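Local coordinates for protein nitrilotriacetate monooxygenase (Burkholderia pseudomallei, PDB 3SDO) that probably acts as a flavin-dependent monooxygenase of the NtaA/SnaA/DszA family, using FMN and molecular oxygen to oxidise its substrate, at residues M382-W385 against V386-A390; A246-F249 against Y250-K254. All coordinates share one frame; numbering follows the deposited sequence.

Interaction 1 (M382-W385 against V386-A390); sequences MIRW and VDEGA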
# COMPACT_ATOMS: atom_id res chain seq x y z
N MET A 382 -31.27 -12.82 -4.41
CA MET A 382 -30.59 -11.54 -4.62
C MET A 382 -31.55 -10.50 -5.17
O MET A 382 -31.53 -9.35 -4.72
CB MET A 382 -29.38 -11.67 -5.57
CG MET A 382 -28.26 -12.54 -4.99
SD MET A 382 -26.89 -12.83 -6.14
CE MET A 382 -26.05 -14.10 -5.18
N ILE A 383 -32.35 -10.91 -6.15
CA ILE A 383 -33.36 -10.02 -6.73
C ILE A 383 -34.35 -9.59 -5.66
O ILE A 383 -34.72 -8.42 -5.59
CB ILE A 383 -34.09 -10.68 -7.90
CG1 ILE A 383 -33.17 -10.70 -9.13
CG2 ILE A 383 -35.47 -9.97 -8.17
CD1 ILE A 383 -33.56 -11.71 -10.25
N ARG A 384 -34.74 -10.52 -4.80
CA ARG A 384 -35.65 -10.20 -3.71
C ARG A 384 -35.07 -9.12 -2.79
O ARG A 384 -35.77 -8.14 -2.44
CB ARG A 384 -35.99 -11.45 -2.89
CG ARG A 384 -36.90 -11.18 -1.71
CD ARG A 384 -37.38 -12.45 -1.04
NE ARG A 384 -36.43 -12.89 -0.03
CZ ARG A 384 -36.47 -12.59 1.27
NH1 ARG A 384 -37.43 -11.80 1.75
NH2 ARG A 384 -35.54 -13.07 2.09
N TRP A 385 -33.80 -9.28 -2.40
CA TRP A 385 -33.15 -8.29 -1.51
C TRP A 385 -33.13 -6.90 -2.14
O TRP A 385 -33.35 -5.90 -1.46
CB TRP A 385 -31.71 -8.71 -1.17
CG TRP A 385 -31.63 -9.76 -0.09
CD1 TRP A 385 -32.33 -10.93 -0.04
CD2 TRP A 385 -30.80 -9.74 1.07
NE1 TRP A 385 -32.00 -11.63 1.08
CE2 TRP A 385 -31.07 -10.93 1.79
CE3 TRP A 385 -29.85 -8.84 1.58
CZ2 TRP A 385 -30.42 -11.24 2.99
CZ3 TRP A 385 -29.22 -9.15 2.78
CH2 TRP A 385 -29.50 -10.35 3.47
N VAL A 386 -32.90 -6.84 -3.44
CA VAL A 386 -32.86 -5.56 -4.17
C VAL A 386 -34.27 -4.99 -4.39
O VAL A 386 -34.51 -3.82 -4.09
CB VAL A 386 -32.07 -5.70 -5.49
CG1 VAL A 386 -32.17 -4.42 -6.35
CG2 VAL A 386 -30.60 -5.98 -5.16
N ASP A 387 -35.21 -5.82 -4.84
CA ASP A 387 -36.60 -5.38 -5.02
C ASP A 387 -37.20 -4.81 -3.74
O ASP A 387 -37.95 -3.84 -3.79
CB ASP A 387 -37.51 -6.55 -5.41
CG ASP A 387 -37.43 -6.92 -6.87
OD1 ASP A 387 -36.77 -6.23 -7.67
OD2 ASP A 387 -38.06 -7.94 -7.19
N GLU A 388 -36.87 -5.42 -2.60
CA GLU A 388 -37.57 -5.12 -1.36
C GLU A 388 -36.82 -4.15 -0.48
O GLU A 388 -37.22 -3.91 0.66
CB GLU A 388 -37.90 -6.43 -0.62
CG GLU A 388 -38.82 -7.37 -1.41
CD GLU A 388 -40.12 -6.67 -1.84
OE1 GLU A 388 -40.74 -6.08 -0.95
OE2 GLU A 388 -40.49 -6.74 -3.04
N GLY A 389 -35.73 -3.58 -0.99
CA GLY A 389 -35.04 -2.50 -0.27
C GLY A 389 -34.06 -2.92 0.81
O GLY A 389 -33.94 -2.26 1.83
N ALA A 390 -33.35 -4.03 0.59
CA ALA A 390 -32.28 -4.43 1.51
C ALA A 390 -30.90 -4.22 0.91
O ALA A 390 -29.90 -4.32 1.62
CB ALA A 390 -32.43 -5.88 1.92
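The indole of W385 meets the methyl of A390 obliquely, CE3 lying 3.9 Å from A390 CB, where the helix 375-387 ends in a Schellman motif. Elsewhere round this ring F371 and F243 pack edge-to-face, A246 and F394 also touch the side chain, and NE1 is hydrogen-bonded to E381. The indole swings to this side because a chi1 of -79° sets CG opposite the carbonyl carbon. The guanidinium of R384, the other flat group, makes a cation-pi contact with F243 and a salt bridge with E381, one turn back.

The evidence for the Schellman motif is in the backbone. A390 N reaches back five residues to W385 O at 2.8 Å, with an N-H...O angle of 159°. Inside this loop G389 N makes a weak bond of 3.3 Å to V386 O. G389, the C-prime residue, has a phi of 83°, which takes the chain out of the helix and sets A390 N against W385 O. Before the turn, ordinary i to i+4 bonds persist: V386 N to M382 O, D387 N to I383 O and, more bent, E388 N to R384 O.

On another side of the helix the I383 and D387 side chains run alongside each other. In the carboxylate of D387, OD1 is hydrogen-bonded to the OH of Y421, which follows helix 401-418. The second oxygen, OD2, rests 3.4 Å from the I383 CG2 methyl.

Interaction 2 (A246-F249 against Y250-K254); sequences ARVF and YRRVK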
# COMPACT_ATOMS: atom_id res chain seq x y z
N ALA A 246 -31.03 -6.44 7.27
CA ALA A 246 -30.47 -5.67 6.15
C ALA A 246 -31.43 -4.59 5.69
O ALA A 246 -31.02 -3.48 5.36
CB ALA A 246 -30.14 -6.60 5.00
N ARG A 247 -32.71 -4.90 5.70
CA ARG A 247 -33.71 -3.94 5.30
C ARG A 247 -33.78 -2.77 6.28
O ARG A 247 -33.91 -1.62 5.89
CB ARG A 247 -35.04 -4.65 5.21
CG ARG A 247 -36.14 -3.80 4.78
CD ARG A 247 -37.38 -4.66 4.64
NE ARG A 247 -38.05 -4.38 3.40
CZ ARG A 247 -39.16 -4.98 3.00
NH1 ARG A 247 -39.73 -5.93 3.76
NH2 ARG A 247 -39.70 -4.63 1.84
N VAL A 248 -33.68 -3.06 7.57
CA VAL A 248 -33.65 -1.99 8.58
C VAL A 248 -32.39 -1.16 8.41
O VAL A 248 -32.46 0.06 8.40
CB VAL A 248 -33.73 -2.53 10.03
CG1 VAL A 248 -33.46 -1.40 11.04
CG2 VAL A 248 -35.12 -3.19 10.27
N PHE A 249 -31.25 -1.82 8.22
CA PHE A 249 -30.00 -1.13 8.01
C PHE A 249 -30.07 -0.22 6.80
O PHE A 249 -29.69 0.95 6.88
CB PHE A 249 -28.87 -2.14 7.88
CG PHE A 249 -27.52 -1.52 7.74
CD1 PHE A 249 -26.92 -0.90 8.83
CD2 PHE A 249 -26.84 -1.55 6.54
CE1 PHE A 249 -25.67 -0.33 8.72
CE2 PHE A 249 -25.59 -0.97 6.42
CZ PHE A 249 -25.01 -0.36 7.51
N TYR A 250 -30.59 -0.75 5.69
CA TYR A 250 -30.73 0.01 4.45
C TYR A 250 -31.53 1.30 4.72
O TYR A 250 -31.09 2.37 4.33
CB TYR A 250 -31.41 -0.86 3.38
CG TYR A 250 -31.53 -0.25 1.99
CD1 TYR A 250 -32.59 0.60 1.67
CD2 TYR A 250 -30.66 -0.61 0.98
CE1 TYR A 250 -32.72 1.14 0.38
CE2 TYR A 250 -30.79 -0.09 -0.31
CZ TYR A 250 -31.82 0.78 -0.61
OH TYR A 250 -31.93 1.29 -1.89
N ARG A 251 -32.67 1.17 5.39
CA ARG A 251 -33.56 2.31 5.68
C ARG A 251 -32.91 3.35 6.58
O ARG A 251 -33.06 4.54 6.35
CB ARG A 251 -34.89 1.83 6.32
CG ARG A 251 -35.80 1.07 5.34
CD ARG A 251 -37.27 1.01 5.77
NE ARG A 251 -37.51 0.04 6.83
CZ ARG A 251 -37.57 0.31 8.13
NH1 ARG A 251 -37.41 1.55 8.60
NH2 ARG A 251 -37.80 -0.68 8.99
N ARG A 252 -32.16 2.90 7.58
CA ARG A 252 -31.47 3.81 8.50
C ARG A 252 -30.35 4.59 7.83
O ARG A 252 -30.20 5.80 8.07
CB ARG A 252 -30.93 3.04 9.72
CG ARG A 252 -32.02 2.40 10.55
CD ARG A 252 -31.43 1.57 11.69
NE ARG A 252 -30.81 2.41 12.71
CZ ARG A 252 -29.99 1.96 13.65
NH1 ARG A 252 -29.64 0.67 13.67
NH2 ARG A 252 -29.48 2.79 14.55
N VAL A 253 -29.57 3.91 6.98
CA VAL A 253 -28.45 4.56 6.28
C VAL A 253 -28.99 5.62 5.31
O VAL A 253 -28.50 6.76 5.26
CB VAL A 253 -27.59 3.54 5.52
CG1 VAL A 253 -26.65 4.27 4.50
CG2 VAL A 253 -26.81 2.64 6.51
N LYS A 254 -30.03 5.27 4.57
CA LYS A 254 -30.63 6.22 3.64
C LYS A 254 -31.23 7.42 4.37
O LYS A 254 -31.03 8.56 3.94
CB LYS A 254 -31.67 5.52 2.75
CG LYS A 254 -31.07 4.43 1.85
CD LYS A 254 -30.45 4.93 0.54
CE LYS A 254 -29.92 3.71 -0.26
NZ LYS A 254 -29.33 3.96 -1.58
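F249 and V253, one turn apart on the helix 243-259, make a CH-pi contact: V253 CG2 lies 3.8 Å from the centroid of the F249 ring and 16° off its normal, hence over one face. The methyl sits toward the CZ side, 3.6 Å from F249 CZ. With F249 CG anti to the backbone N (chi1 -177°), the ring projects outward from the helix, level with its own turn, and V253 CG2 reaches back over its face. The side chain of F249 comes within about 5 Å of that of S221, predicted to bind FMN.

A second apolar contact uses the aliphatic part of an arginine: V248 CG1 meets R252 CD at 3.7 Å. The other methyl, V248 CG2, is approached obliquely by a guanidinium nitrogen, R251 NH2, at 3.9 Å. Each arginine chain bends at chi3, and R252 turns its guanidinium on to D223, with which NH2 forms a salt bridge.

The backbone hydrogen bonds show a regular alpha-helix. Y250 N to A246 O is 2.8 Å, and the next three bonds, from R251 N to R247 O, R252 N to V248 O and V253 N to F249 O, lie between 3.0 and 3.1 Å. All four N-H...O angles are near 160°.

Polar groups also tie the helix to D392, just before strand 393-396: Y250 OH is hydrogen-bonded to it, and K254 NZ forms a salt bridge with the same carboxylate. The helix is the crossover of a beta-alpha-beta unit, consistent with a TIM-barrel fold, and packs on both of the strands that it connects. F249 and V253 touch V236 of strand 235-238, Y250 and V253 touch V269 of strand 268-277, and F249 and R252 lean on I226 of helix 223-232.

How the interactions relate
Interactions 1 and 2 are both local helical contacts, on neighbouring helices whose contact centres lie 12 Å apart. Interaction 1 is the more buried; interaction 2 faces the barrel on one side and solvent on the other (V248, R251). Their chemistry differs with position: 382-390 is a helix terminus, where the backbone turns out of helical geometry, whereas 246-254 is mid-helix and keeps its i to i+4 bonds throughout. W385 CZ3 packs against A246 CB at 3.5 Å, and the backbone of G389 and A390 lies against the Y250 ring, so the capped end of one helix rests on the other. Nearer the surface, E388 OE1 and R247 NH2 form a long, weak ion pair.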